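Side-chain contacts in dihydropteroate synthase (Mycobacterium smegmatis, PDB 6OMZ), which probably condenses para-aminobenzoate with 6-hydroxymethyl-7,8-dihydropterin diphosphate to form 7,8-dihydropteroate, the immediate precursor of folates: residues 50-55 / 93-98; 145-150 / 160-165; 172-177 / 216-221; 224-229 / 254-259. The protein carries 1 engineered substitution. One frame throughout, in Å; residues are numbered along the deposited sequence. Where two conformers were deposited one is given.

Interaction 1 of 4, residues 50-55 / 93-98; sequences HGLALV and AAQGIT. With EDO (1,2-ethanediol), chain L.
Ile-97 carries the apolar part of this contact with the end of its longer branch: CD1 lies 3.8 Å from Val-55 CG2 and 4.0 Å from Leu-52 CD2. Leu-52 and Val-55 stand three positions apart on helix 44-56 and offer methyls on the same flank, which suits an isoleucine whose CG1 sits beside its backbone N (chi1 -64°) and whose chain then runs out extended. The Leu-52 and Ile-97 side chains cross at about a right angle. The aliphatic CG of Gln-95 adds a looser touch, 4.2 Å from Leu-52 CD2.

No hydrogen bond crosses the interface; the polar bonds lie within the loop or go to a bound ethanediol. A type I turn is closed by Gly-96 N to Ala-93 O at 2.9 Å, and glycine readily adopts the positive phi of Gly-96. Thr-98 N gives an almost straight bond (2.8 Å, 167°) to O1 of the ethanediol, probably from the crystallisation liquor; this molecule is also hydrogen-bonded to Gln-60 O.

Ile-97 and Val-55 rest on Ile-62 of strand 61-65. Packing of an outer helix against the turn that leads from helix 78-93 into strand 98-102 belongs to the outer layer of a (beta/alpha)8, or TIM, barrel.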
loop_
_atom_site.group_PDB
_atom_site.type_symbol
_atom_site.label_atom_id
_atom_site.label_comp_id
_atom_site.label_asym_id
_atom_site.label_seq_id
_atom_site.Cartn_x
_atom_site.Cartn_y
_atom_site.Cartn_z
ATOM N N HIS A 50 -15.431 -3.709 8.563
ATOM C CA HIS A 50 -14.574 -2.602 8.149
ATOM C C HIS A 50 -14.384 -2.599 6.633
ATOM O O HIS A 50 -14.591 -1.575 5.969
ATOM C CB HIS A 50 -13.227 -2.702 8.873
ATOM C CG HIS A 50 -12.337 -1.517 8.668
ATOM N ND1 HIS A 50 -11.003 -1.523 9.006
ATOM C CD2 HIS A 50 -12.593 -0.282 8.172
ATOM C CE1 HIS A 50 -10.471 -0.349 8.721
ATOM N NE2 HIS A 50 -11.417 0.424 8.222
ATOM N N GLY A 51 -14.023 -3.750 6.070
ATOM C CA GLY A 51 -13.866 -3.851 4.625
ATOM C C GLY A 51 -15.150 -3.555 3.869
ATOM O O GLY A 51 -15.135 -2.851 2.858
ATOM N N LEU A 52 -16.279 -4.078 4.353
ATOM C CA LEU A 52 -17.560 -3.764 3.718
ATOM C C LEU A 52 -17.839 -2.265 3.738
ATOM O O LEU A 52 -18.384 -1.708 2.769
ATOM C CB LEU A 52 -18.684 -4.523 4.419
ATOM C CG LEU A 52 -18.688 -6.046 4.282
ATOM C CD1 LEU A 52 -19.820 -6.628 5.106
ATOM C CD2 LEU A 52 -18.839 -6.442 2.815
ATOM N N ALA A 53 -17.483 -1.595 4.840
ATOM C CA ALA A 53 -17.722 -0.158 4.950
ATOM C C ALA A 53 -16.830 0.629 3.993
ATOM O O ALA A 53 -17.242 1.669 3.461
ATOM C CB ALA A 53 -17.486 0.303 6.386
ATOM N N LEU A 54 -15.593 0.174 3.798
ATOM C CA LEU A 54 -14.702 0.842 2.856
ATOM C C LEU A 54 -15.182 0.659 1.423
ATOM O O LEU A 54 -15.076 1.580 0.602
ATOM C CB LEU A 54 -13.280 0.307 3.015
ATOM C CG LEU A 54 -12.636 0.524 4.384
ATOM C CD1 LEU A 54 -11.192 0.040 4.339
ATOM C CD2 LEU A 54 -12.697 2.001 4.789
ATOM N N VAL A 55 -15.718 -0.517 1.102
ATOM C CA VAL A 55 -16.290 -0.720 -0.231
ATOM C C VAL A 55 -17.504 0.186 -0.430
ATOM O O VAL A 55 -17.668 0.820 -1.482
ATOM C CB VAL A 55 -16.647 -2.205 -0.442
ATOM C CG1 VAL A 55 -17.463 -2.380 -1.722
ATOM C CG2 VAL A 55 -15.387 -3.057 -0.508
ATOM N N ALA A 93 -14.196 -11.910 -0.080
ATOM C CA ALA A 93 -14.181 -12.439 -1.438
ATOM C C ALA A 93 -15.532 -13.025 -1.818
ATOM O O ALA A 93 -15.939 -12.935 -2.979
ATOM C CB ALA A 93 -13.078 -13.494 -1.581
ATOM N N ALA A 94 -16.252 -13.605 -0.851
ATOM C CA ALA A 94 -17.581 -14.145 -1.129
ATOM C C ALA A 94 -18.580 -13.064 -1.529
ATOM O O ALA A 94 -19.632 -13.391 -2.089
ATOM C CB ALA A 94 -18.115 -14.905 0.087
ATOM N N GLN A 95 -18.288 -11.790 -1.250
ATOM C CA GLN A 95 -19.103 -10.679 -1.732
ATOM C C GLN A 95 -18.595 -10.094 -3.047
ATOM O O GLN A 95 -19.083 -9.042 -3.470
ATOM C CB GLN A 95 -19.179 -9.562 -0.681
ATOM C CG GLN A 95 -19.597 -10.028 0.704
ATOM C CD GLN A 95 -20.996 -10.593 0.725
ATOM O OE1 GLN A 95 -21.880 -10.123 0.008
ATOM N NE2 GLN A 95 -21.208 -11.613 1.545
ATOM N N GLY A 96 -17.634 -10.741 -3.702
ATOM C CA GLY A 96 -17.158 -10.257 -4.987
ATOM C C GLY A 96 -16.192 -9.095 -4.911
ATOM O O GLY A 96 -15.999 -8.388 -5.911
ATOM N N ILE A 97 -15.598 -8.872 -3.756
ATOM C CA ILE A 97 -14.672 -7.761 -3.548
ATOM C C ILE A 97 -13.292 -8.150 -4.050
ATOM O O ILE A 97 -12.846 -9.287 -3.861
ATOM C CB ILE A 97 -14.647 -7.383 -2.056
ATOM C CG1 ILE A 97 -16.031 -6.868 -1.641
ATOM C CG2 ILE A 97 -13.539 -6.357 -1.752
ATOM C CD1 ILE A 97 -16.234 -6.716 -0.157
ATOM N N THR A 98 -12.606 -7.203 -4.699
ATOM C CA THR A 98 -11.217 -7.409 -5.097
ATOM C C THR A 98 -10.299 -7.136 -3.916
ATOM O O THR A 98 -10.349 -6.053 -3.321
ATOM C CB THR A 98 -10.840 -6.480 -6.251
ATOM O OG1 THR A 98 -11.701 -6.727 -7.368
ATOM C CG2 THR A 98 -9.388 -6.708 -6.649
HETATM C C1 EDO L . -14.616 -3.806 -4.327
HETATM O O1 EDO L . -13.648 -4.630 -4.986
HETATM C C2 EDO L . -15.567 -3.249 -5.380
HETATM O O2 EDO L . -16.019 -4.339 -6.188
#

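Interaction 2 of 4, residues 145-150 / 160-165; sequences LMHWRS and PGYRDV. With PMM (pterin-6-yl-methyl-monophosphate), chain D; EDO (1,2-ethanediol), chain K; EDO (1,2-ethanediol), chain M; DMS (dimethyl sulfoxide), chain C.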
loop_
_atom_site.group_PDB
_atom_site.type_symbol
_atom_site.label_atom_id
_atom_site.label_comp_id
_atom_site.label_asym_id
_atom_site.label_seq_id
_atom_site.Cartn_x
_atom_site.Cartn_y
_atom_site.Cartn_z
ATOM N N LEU A 145 5.171 -4.402 -6.093
ATOM C CA LEU A 145 6.532 -4.359 -5.567
ATOM C C LEU A 145 6.778 -2.982 -4.956
ATOM O O LEU A 145 6.935 -1.999 -5.683
ATOM C CB LEU A 145 7.545 -4.639 -6.677
ATOM C CG LEU A 145 7.375 -5.959 -7.434
ATOM C CD1 LEU A 145 8.173 -5.929 -8.729
ATOM C CD2 LEU A 145 7.818 -7.128 -6.556
ATOM N N MET A 146 6.832 -2.908 -3.627
ATOM C CA MET A 146 7.126 -1.651 -2.955
ATOM C C MET A 146 8.625 -1.488 -2.741
ATOM O O MET A 146 9.346 -2.459 -2.498
ATOM C CB MET A 146 6.417 -1.569 -1.602
ATOM C CG MET A 146 6.222 -0.137 -1.120
ATOM S SD MET A 146 5.841 -0.033 0.650
ATOM C CE MET A 146 7.479 -0.340 1.329
ATOM N N HIS A 147 9.091 -0.245 -2.815
ATOM C CA HIS A 147 10.509 0.047 -2.622
ATOM C C HIS A 147 10.826 0.213 -1.140
ATOM O O HIS A 147 10.291 1.107 -0.480
ATOM C CB HIS A 147 10.942 1.310 -3.354
ATOM C CG HIS A 147 12.404 1.578 -3.210
ATOM N ND1 HIS A 147 12.937 2.222 -2.115
ATOM C CD2 HIS A 147 13.454 1.225 -3.992
ATOM C CE1 HIS A 147 14.251 2.276 -2.239
ATOM N NE2 HIS A 147 14.592 1.680 -3.370
ATOM N N TRP A 148 11.755 -0.592 -0.639
ATOM C CA TRP A 148 12.211 -0.425 0.738
ATOM C C TRP A 148 13.634 -0.958 0.793
ATOM O O TRP A 148 13.831 -2.175 0.753
ATOM C CB TRP A 148 11.297 -1.172 1.705
ATOM C CG TRP A 148 11.669 -1.052 3.154
ATOM C CD1 TRP A 148 12.681 -0.301 3.696
ATOM C CD2 TRP A 148 11.020 -1.697 4.249
ATOM N NE1 TRP A 148 12.696 -0.445 5.060
ATOM C CE2 TRP A 148 11.692 -1.302 5.427
ATOM C CE3 TRP A 148 9.929 -2.574 4.351
ATOM C CZ2 TRP A 148 11.305 -1.748 6.699
ATOM C CZ3 TRP A 148 9.554 -3.030 5.614
ATOM C CH2 TRP A 148 10.240 -2.612 6.770
ATOM N N ARG A 149 14.621 -0.069 0.869
ATOM C CA ARG A 149 16.013 -0.507 0.896
ATOM C C ARG A 149 16.365 -0.791 2.348
ATOM O O ARG A 149 16.400 0.123 3.179
ATOM C CB ARG A 149 16.955 0.528 0.287
ATOM C CG ARG A 149 18.375 -0.044 0.112
ATOM C CD ARG A 149 19.400 1.024 -0.260
ATOM N NE ARG A 149 19.150 1.606 -1.577
ATOM C CZ ARG A 149 19.764 2.696 -2.026
ATOM N NH1 ARG A 149 20.659 3.311 -1.262
ATOM N NH2 ARG A 149 19.486 3.173 -3.230
ATOM N N SER A 150 16.615 -2.063 2.652
ATOM C CA SER A 150 16.707 -2.541 4.013
ATOM C C SER A 150 17.828 -3.583 4.080
ATOM O O SER A 150 17.592 -4.783 4.211
ATOM C CB SER A 150 15.366 -3.116 4.473
ATOM O OG SER A 150 15.354 -3.338 5.870
ATOM N N PRO A 160 19.281 5.117 4.401
ATOM C CA PRO A 160 20.594 4.992 3.764
ATOM C C PRO A 160 21.011 6.302 3.106
ATOM O O PRO A 160 20.265 7.277 3.064
ATOM C CB PRO A 160 20.375 3.892 2.723
ATOM C CG PRO A 160 18.924 3.997 2.368
ATOM C CD PRO A 160 18.206 4.513 3.589
ATOM N N GLY A 161 22.252 6.314 2.637
ATOM C CA GLY A 161 22.740 7.433 1.866
ATOM C C GLY A 161 22.400 7.274 0.400
ATOM O O GLY A 161 23.028 6.480 -0.310
ATOM N N TYR A 162 21.382 7.996 -0.058
ATOM C CA TYR A 162 21.093 8.092 -1.483
ATOM C C TYR A 162 21.901 9.225 -2.103
ATOM O O TYR A 162 21.921 10.335 -1.566
ATOM C CB TYR A 162 19.610 8.374 -1.718
ATOM C CG TYR A 162 18.650 7.437 -1.024
ATOM C CD1 TYR A 162 18.266 6.233 -1.614
ATOM C CD2 TYR A 162 18.105 7.769 0.207
ATOM C CE1 TYR A 162 17.360 5.376 -0.970
ATOM C CE2 TYR A 162 17.203 6.928 0.846
ATOM C CZ TYR A 162 16.838 5.738 0.254
ATOM O OH TYR A 162 15.942 4.914 0.908
ATOM N N ARG A 163 22.531 8.962 -3.251
ATOM C CA ARG A 163 23.041 10.075 -4.050
ATOM C C ARG A 163 21.886 10.820 -4.707
ATOM O O ARG A 163 21.927 12.049 -4.854
ATOM C CB ARG A 163 24.013 9.592 -5.132
ATOM C CG ARG A 163 25.237 8.795 -4.686
ATOM C CD ARG A 163 26.322 9.644 -4.065
ATOM N NE ARG A 163 26.771 10.753 -4.903
ATOM C CZ ARG A 163 27.750 11.586 -4.563
ATOM N NH1 ARG A 163 28.391 11.412 -3.417
ATOM N NH2 ARG A 163 28.101 12.591 -5.367
ATOM N N ASP A 164 20.858 10.081 -5.128
ATOM C CA ASP A 164 19.713 10.629 -5.853
ATOM C C ASP A 164 18.540 9.690 -5.568
ATOM O O ASP A 164 18.352 8.689 -6.266
ATOM C CB ASP A 164 20.014 10.732 -7.345
ATOM C CG ASP A 164 18.866 11.366 -8.149
ATOM O OD1 ASP A 164 17.697 11.276 -7.731
ATOM O OD2 ASP A 164 19.154 11.949 -9.220
ATOM N N VAL A 165 17.748 10.028 -4.542
ATOM C CA VAL A 165 16.701 9.100 -4.115
ATOM C C VAL A 165 15.717 8.830 -5.254
ATOM O O VAL A 165 15.212 7.707 -5.392
ATOM C CB VAL A 165 15.974 9.610 -2.851
ATOM C CG1 VAL A 165 15.146 10.866 -3.153
ATOM C CG2 VAL A 165 15.069 8.507 -2.283
HETATM N N5 PMM D . 2.454 1.186 3.794
HETATM C C6 PMM D . 2.221 0.316 4.795
HETATM C C7 PMM D . 1.851 -0.990 4.523
HETATM N N8 PMM D . 1.725 -1.501 3.292
HETATM N N1 PMM D . 1.905 -1.187 1.054
HETATM C C2 PMM D . 2.190 -0.407 0.014
HETATM N N2 PMM D . 2.173 -0.919 -1.220
HETATM N N3 PMM D . 2.535 0.909 0.140
HETATM C C4 PMM D . 2.644 1.586 1.336
HETATM O O4 PMM D . 2.937 2.777 1.363
HETATM C C4A PMM D . 2.359 0.756 2.525
HETATM C C8A PMM D . 1.987 -0.628 2.310
HETATM C C9 PMM D . 2.494 0.797 6.190
HETATM O O10 PMM D . 1.504 1.790 6.567
HETATM P PA PMM D . 0.099 1.539 7.356
HETATM O O1P PMM D . -0.546 2.875 7.427
HETATM O O2P PMM D . -0.748 0.541 6.562
HETATM O O3P PMM D . 0.413 0.957 8.727
HETATM C C1 EDO K . 12.295 -3.580 -3.489
HETATM O O1 EDO K . 11.964 -3.166 -2.155
HETATM C C2 EDO K . 13.347 -2.639 -4.063
HETATM O O2 EDO K . 14.467 -2.575 -3.170
HETATM C C1 EDO M . 24.282 2.677 1.666
HETATM O O1 EDO M . 24.110 4.037 2.082
HETATM C C2 EDO M . 23.088 2.225 0.827
HETATM O O2 EDO M . 23.212 2.710 -0.516
HETATM S S DMS C . 12.352 -5.832 4.301
HETATM O O DMS C . 12.783 -4.855 5.347
HETATM C C1 DMS C . 13.792 -6.296 3.301
HETATM C C2 DMS C . 12.052 -7.427 5.110
HETATM O O HOH W 1 14.246 2.813 1.149
HETATM O O HOH W 2 23.176 4.973 -2.776
#
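Arg-149 NH2 is gripped by two carboxylates, those of Glu-168 and Glu-172 on helix 165-182, while it lies 3.7 Å from Tyr-162 CD1 across the contact. The guanidinium takes the tyrosine over one face, with CE1 3.7 Å above its plane and over its centre. Since the two planes are 51° apart, this is a tilted approach and no parallel stack. Arginine suits the place because its long chain spans the gap, extended at first and then bent at chi3 (-66°), with CD passing 4.0 Å from Pro-160 CG. The tyrosine ring is backed by Val-165 CG2, over the centre of one face.

These loops follow strand 143-146 at the C-terminal mouth of the (beta/alpha)8 barrel, the end where such enzymes keep their active sites. Met-146, just before the loop, places SD 3.5 Å from N3 of the bound pterin. Farther along, Asp-164 starts helix 165-182 as its N-cap, with OD1 bonded to Ala-167 N.

Water also joins the two segments. One molecule accepts from Arg-149 N at 2.9 Å and donates to Tyr-162 OH at 2.7 Å; that hydroxyl is bonded to Ala-199 O as well. Tyr-162 OH also lies at the edge of the His-147 ring, 4.4 Å from His-147 CE1, and the imidazole is held by Glu-172 at NE2 and by Lys-200 at ND1.

Interaction 3 of 4, residues 172-177 / 216-221; sequences ELLAAV and VATGVP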
loop_
_atom_site.group_PDB
_atom_site.type_symbol
_atom_site.label_atom_id
_atom_site.label_comp_id
_atom_site.label_asym_id
_atom_site.label_seq_id
_atom_site.Cartn_x
_atom_site.Cartn_y
_atom_site.Cartn_z
ATOM N N GLU A 172 15.882 0.712 -8.602
ATOM C CA GLU A 172 15.711 -0.498 -7.809
ATOM C C GLU A 172 14.344 -1.121 -8.031
ATOM O O GLU A 172 14.220 -2.353 -8.048
ATOM C CB GLU A 172 15.950 -0.192 -6.334
ATOM C CG GLU A 172 17.430 -0.303 -5.983
ATOM C CD GLU A 172 17.884 0.674 -4.927
ATOM O OE1 GLU A 172 17.230 0.781 -3.874
ATOM O OE2 GLU A 172 18.921 1.335 -5.153
ATOM N N LEU A 173 13.303 -0.294 -8.207
ATOM C CA LEU A 173 11.997 -0.846 -8.550
ATOM C C LEU A 173 12.051 -1.595 -9.870
ATOM O O LEU A 173 11.500 -2.695 -9.987
ATOM C CB LEU A 173 10.941 0.263 -8.617
ATOM C CG LEU A 173 10.475 0.788 -7.264
ATOM C CD1 LEU A 173 9.592 2.024 -7.435
ATOM C CD2 LEU A 173 9.705 -0.319 -6.555
ATOM N N LEU A 174 12.722 -1.023 -10.874
ATOM C CA LEU A 174 12.779 -1.680 -12.172
ATOM C C LEU A 174 13.648 -2.931 -12.125
ATOM O O LEU A 174 13.400 -3.880 -12.874
ATOM C CB LEU A 174 13.279 -0.705 -13.246
ATOM C CG LEU A 174 12.355 0.497 -13.515
ATOM C CD1 LEU A 174 12.854 1.329 -14.693
ATOM C CD2 LEU A 174 10.916 0.040 -13.748
ATOM N N ALA A 175 14.663 -2.956 -11.259
ATOM C CA ALA A 175 15.429 -4.180 -11.067
ATOM C C ALA A 175 14.570 -5.264 -10.431
ATOM O O ALA A 175 14.708 -6.445 -10.764
ATOM C CB ALA A 175 16.671 -3.912 -10.218
ATOM N N ALA A 176 13.675 -4.880 -9.518
ATOM C CA ALA A 176 12.738 -5.844 -8.951
ATOM C C ALA A 176 11.779 -6.363 -10.017
ATOM O O ALA A 176 11.485 -7.564 -10.065
ATOM C CB ALA A 176 11.965 -5.211 -7.790
ATOM N N VAL A 177 11.291 -5.467 -10.880
ATOM C CA VAL A 177 10.469 -5.864 -12.023
ATOM C C VAL A 177 11.211 -6.882 -12.889
ATOM O O VAL A 177 10.658 -7.927 -13.260
ATOM C CB VAL A 177 10.059 -4.622 -12.839
ATOM C CG1 VAL A 177 9.529 -5.028 -14.204
ATOM C CG2 VAL A 177 9.027 -3.783 -12.079
ATOM N N VAL A 216 5.597 7.095 -13.281
ATOM C CA VAL A 216 4.472 6.703 -14.129
ATOM C C VAL A 216 4.944 6.460 -15.560
ATOM O O VAL A 216 4.481 5.534 -16.245
ATOM C CB VAL A 216 3.369 7.779 -14.054
ATOM C CG1 VAL A 216 2.283 7.523 -15.093
ATOM C CG2 VAL A 216 2.777 7.808 -12.640
ATOM N N ALA A 217 5.901 7.259 -16.022
ATOM C CA ALA A 217 6.401 7.131 -17.384
ATOM C C ALA A 217 7.149 5.822 -17.634
ATOM O O ALA A 217 7.453 5.524 -18.793
ATOM C CB ALA A 217 7.308 8.317 -17.724
ATOM N N THR A 218 7.437 5.024 -16.601
ATOM C CA THR A 218 8.022 3.704 -16.854
ATOM C C THR A 218 7.071 2.794 -17.621
ATOM O O THR A 218 7.520 1.805 -18.209
ATOM C CB THR A 218 8.417 2.995 -15.550
ATOM O OG1 THR A 218 7.237 2.677 -14.798
ATOM C CG2 THR A 218 9.364 3.852 -14.702
ATOM N N GLY A 219 5.778 3.115 -17.646
ATOM C CA GLY A 219 4.774 2.210 -18.158
ATOM C C GLY A 219 4.317 1.142 -17.184
ATOM O O GLY A 219 3.406 0.370 -17.519
ATOM N N VAL A 220 4.935 1.041 -16.010
ATOM C CA VAL A 220 4.497 0.116 -14.966
ATOM C C VAL A 220 3.502 0.859 -14.086
ATOM O O VAL A 220 3.803 1.981 -13.652
ATOM C CB VAL A 220 5.683 -0.405 -14.134
ATOM C CG1 VAL A 220 5.209 -1.474 -13.144
ATOM C CG2 VAL A 220 6.783 -0.952 -15.054
ATOM N N PRO A 221 2.317 0.298 -13.814
ATOM C CA PRO A 221 1.354 0.985 -12.934
ATOM C C PRO A 221 1.979 1.329 -11.592
ATOM O O PRO A 221 2.744 0.542 -11.027
ATOM C CB PRO A 221 0.225 -0.036 -12.772
ATOM C CG PRO A 221 0.314 -0.887 -14.004
ATOM C CD PRO A 221 1.772 -0.952 -14.375
#
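An ST turn at Thr-218 forms the surface against which Leu-174 of helix 165-182 packs. The leucine touches with one methyl: CD2 lies 4.2 Å from Thr-218 CG2 and 4.4 Å from Val-220 CG2, so the contact is light and wholly apolar. The leucine CB leaves the helix to one side, and it is the length of the side chain that carries CD2 across to both partners.

Threonine suits its position by using both branches. Its hydroxyl faces its own backbone, where OG1 accepts from Val-220 N at 3.1 Å (161°) and is also bonded to Leu-215 O; the torsion that sets this (chi1 67°) leaves CG2 directed at the helix. Val-220, branched at CB, offers a compact methyl beside it.

The segment links helix 212-216 to strand 223-224 of the (beta/alpha)8 barrel, and Pro-221 shares a backbone bond with Ile-192 of strand 190-193, the neighbour needed to close the ring of strands. Ile-192 touches Thr-218, Val-220 and Val-177. From the Val-220 side chain to the bound pterin ligand is about 12 Å.

The loop itself is bent by a type I turn, with Gly-219 N bonded to Val-216 O at 3.1 Å. Gly-219 then leaves helical geometry at phi 82°, where a beta carbon would press on the carbonyl oxygen of Thr-218.

Interaction 4 of 4, residues 224-229 / 254-259; sequences VGASRK and AVISVL. With PMM (pterin-6-yl-methyl-monophosphate), chain D.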
loop_
_atom_site.group_PDB
_atom_site.type_symbol
_atom_site.label_atom_id
_atom_site.label_comp_id
_atom_site.label_asym_id
_atom_site.label_seq_id
_atom_site.Cartn_x
_atom_site.Cartn_y
_atom_site.Cartn_z
ATOM N N VAL A 224 0.608 4.602 -4.857
ATOM C CA VAL A 224 1.162 5.545 -3.884
ATOM C C VAL A 224 0.543 5.275 -2.516
ATOM O O VAL A 224 -0.687 5.210 -2.391
ATOM C CB VAL A 224 0.894 7.004 -4.309
ATOM C CG1 VAL A 224 1.279 7.963 -3.200
ATOM C CG2 VAL A 224 1.641 7.324 -5.591
ATOM N N GLY A 225 1.388 5.150 -1.490
ATOM C CA GLY A 225 0.879 5.043 -0.133
ATOM C C GLY A 225 1.426 6.126 0.777
ATOM O O GLY A 225 2.537 6.004 1.305
ATOM N N ALA A 226 0.667 7.207 0.954
ATOM C CA ALA A 226 1.084 8.295 1.834
ATOM C C ALA A 226 0.282 8.363 3.127
ATOM O O ALA A 226 0.686 9.071 4.057
ATOM C CB ALA A 226 0.963 9.641 1.110
ATOM N N SER A 227 -0.822 7.631 3.207
ATOM C CA SER A 227 -1.853 7.819 4.227
ATOM C C SER A 227 -1.288 7.822 5.638
ATOM O O SER A 227 -0.728 6.823 6.095
ATOM C CB SER A 227 -2.898 6.710 4.072
ATOM O OG SER A 227 -3.926 6.832 5.047
ATOM N N ARG A 228 -1.443 8.957 6.325
ATOM C CA ARG A 228 -1.106 9.126 7.736
ATOM C C ARG A 228 0.379 8.953 8.035
ATOM O O ARG A 228 0.756 8.853 9.204
ATOM C CB ARG A 228 -1.914 8.161 8.612
ATOM C CG ARG A 228 -3.421 8.295 8.396
ATOM C CD ARG A 228 -4.197 7.148 9.052
ATOM N NE ARG A 228 -4.078 7.114 10.500
ATOM C CZ ARG A 228 -4.944 7.683 11.337
ATOM N NH1 ARG A 228 -5.984 8.360 10.864
ATOM N NH2 ARG A 228 -4.768 7.581 12.648
ATOM N N LYS A 229 1.236 8.928 7.027
ATOM C CA LYS A 229 2.646 8.635 7.248
ATOM C C LYS A 229 3.343 9.776 7.993
ATOM O O LYS A 229 2.854 10.912 8.059
ATOM C CB LYS A 229 3.343 8.353 5.918
ATOM C CG LYS A 229 2.838 7.079 5.231
ATOM C CD LYS A 229 3.974 6.131 4.908
ATOM C CE LYS A 229 3.458 4.785 4.405
ATOM N NZ LYS A 229 3.901 4.516 3.018
ATOM N N ALA A 254 -5.754 13.096 1.607
ATOM C CA ALA A 254 -6.713 13.175 0.511
ATOM C C ALA A 254 -6.212 14.079 -0.610
ATOM O O ALA A 254 -6.467 13.811 -1.791
ATOM C CB ALA A 254 -8.061 13.672 1.042
ATOM N N VAL A 255 -5.531 15.175 -0.259
ATOM C CA VAL A 255 -4.936 16.036 -1.278
ATOM C C VAL A 255 -3.874 15.276 -2.069
ATOM O O VAL A 255 -3.784 15.405 -3.296
ATOM C CB VAL A 255 -4.371 17.320 -0.637
ATOM C CG1 VAL A 255 -3.632 18.157 -1.682
ATOM C CG2 VAL A 255 -5.505 18.125 -0.008
ATOM N N ILE A 256 -3.063 14.458 -1.389
ATOM C CA ILE A 256 -2.091 13.640 -2.105
ATOM C C ILE A 256 -2.793 12.689 -3.074
ATOM O O ILE A 256 -2.327 12.482 -4.199
ATOM C CB ILE A 256 -1.190 12.897 -1.104
ATOM C CG1 ILE A 256 -0.184 13.902 -0.520
ATOM C CG2 ILE A 256 -0.482 11.704 -1.767
ATOM C CD1 ILE A 256 0.727 13.340 0.550
ATOM N N SER A 257 -3.934 12.116 -2.673
ATOM C CA SER A 257 -4.668 11.265 -3.615
ATOM C C SER A 257 -5.014 12.028 -4.891
ATOM O O SER A 257 -4.857 11.503 -6.000
ATOM C CB SER A 257 -5.939 10.711 -2.974
ATOM O OG SER A 257 -5.645 9.759 -1.963
ATOM N N VAL A 258 -5.450 13.280 -4.752
ATOM C CA VAL A 258 -5.815 14.088 -5.915
ATOM C C VAL A 258 -4.592 14.393 -6.778
ATOM O O VAL A 258 -4.637 14.281 -8.011
ATOM C CB VAL A 258 -6.528 15.372 -5.458
ATOM C CG1 VAL A 258 -6.549 16.414 -6.592
ATOM C CG2 VAL A 258 -7.938 15.033 -5.043
ATOM N N LEU A 259 -3.486 14.813 -6.153
ATOM C CA LEU A 259 -2.299 15.148 -6.938
ATOM C C LEU A 259 -1.703 13.896 -7.566
ATOM O O LEU A 259 -1.235 13.927 -8.712
ATOM C CB LEU A 259 -1.268 15.871 -6.063
ATOM C CG LEU A 259 -1.676 17.274 -5.584
ATOM C CD1 LEU A 259 -0.643 17.856 -4.632
ATOM C CD2 LEU A 259 -1.884 18.220 -6.767
HETATM N N5 PMM D . 2.454 1.186 3.794
HETATM C C6 PMM D . 2.221 0.316 4.795
HETATM C C7 PMM D . 1.851 -0.990 4.523
HETATM N N8 PMM D . 1.725 -1.501 3.292
HETATM N N1 PMM D . 1.905 -1.187 1.054
HETATM C C2 PMM D . 2.190 -0.407 0.014
HETATM N N2 PMM D . 2.173 -0.919 -1.220
HETATM N N3 PMM D . 2.535 0.909 0.140
HETATM C C4 PMM D . 2.644 1.586 1.336
HETATM O O4 PMM D . 2.937 2.777 1.363
HETATM C C4A PMM D . 2.359 0.756 2.525
HETATM C C8A PMM D . 1.987 -0.628 2.310
HETATM C C9 PMM D . 2.494 0.797 6.190
HETATM O O10 PMM D . 1.504 1.790 6.567
HETATM P PA PMM D . 0.099 1.539 7.356
HETATM O O1P PMM D . -0.546 2.875 7.427
HETATM O O2P PMM D . -0.748 0.541 6.562
HETATM O O3P PMM D . 0.413 0.957 8.727
#
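Ala-226 CB fits against two methyls of Ile-256, 3.7 Å from CD1 and 3.8 Å from CG2. In the isoleucine, CG1 lies beside the backbone N (chi1 -75°) and CG2 beside the carbonyl carbon, which brings CD1 and CG2 to the same alanine methyl. Alanine allows the loop to come this near the helix. Val-224 adds a looser touch, CG1 to Ile-256 CG2 at 4.4 Å, and Phe-231 of helix 230-235 covers both Ala-226 and Ile-256.

Around this buried apolar patch the backbone folds into a type II turn, with Lys-229 N bonded to Ala-226 O at 3.0 Å. Arg-228 holds the positive phi of the turn. Its N is bonded to Thr-253 OG1, and its guanidinium pairs with Glu-250 and Asp-247, tying the turn to the start of helix 250-262 and the loop ahead of it.

On the opposite face of the loop lies the pterin pocket. At position 225 a beta carbon would run into pterin O4, and glycine leaves room for it. In one of two modelled conformers, Lys-229 NZ bonds Gly-225 O at 2.6 Å and pterin O4 also at 2.6 Å. In this conformer the carbonyls of Gly-225 and Leu-196 direct NZ to O4, a hold that the second conformer makes partial; while it lasts, the ammonium would probably draw electron density in the pterin toward that oxygen.

In the fold
The four contacts follow one another along the chain in series, and none nests in or crosses another. Interaction 1 closes a loop holding strand 61-65 and helix 78-93. Interaction 2 closes a loop with nine residues between its segments, within the connection from strand 143-146 to helix 165-182. Interaction 3 spans from that same helix, past strand 190-193 and helices 202-210 and 212-216, to the entry of strand 223-224. Interaction 4 then joins the exit of this strand to helix 250-262, with helix 230-235 between. Interactions 2 and 3 touch, since Glu-172 holds Arg-149 and His-147; interactions 2 and 4 both reach the bound pterin. Interaction 1 lies across the chain's centre from interaction 2, about 33 Å between centres.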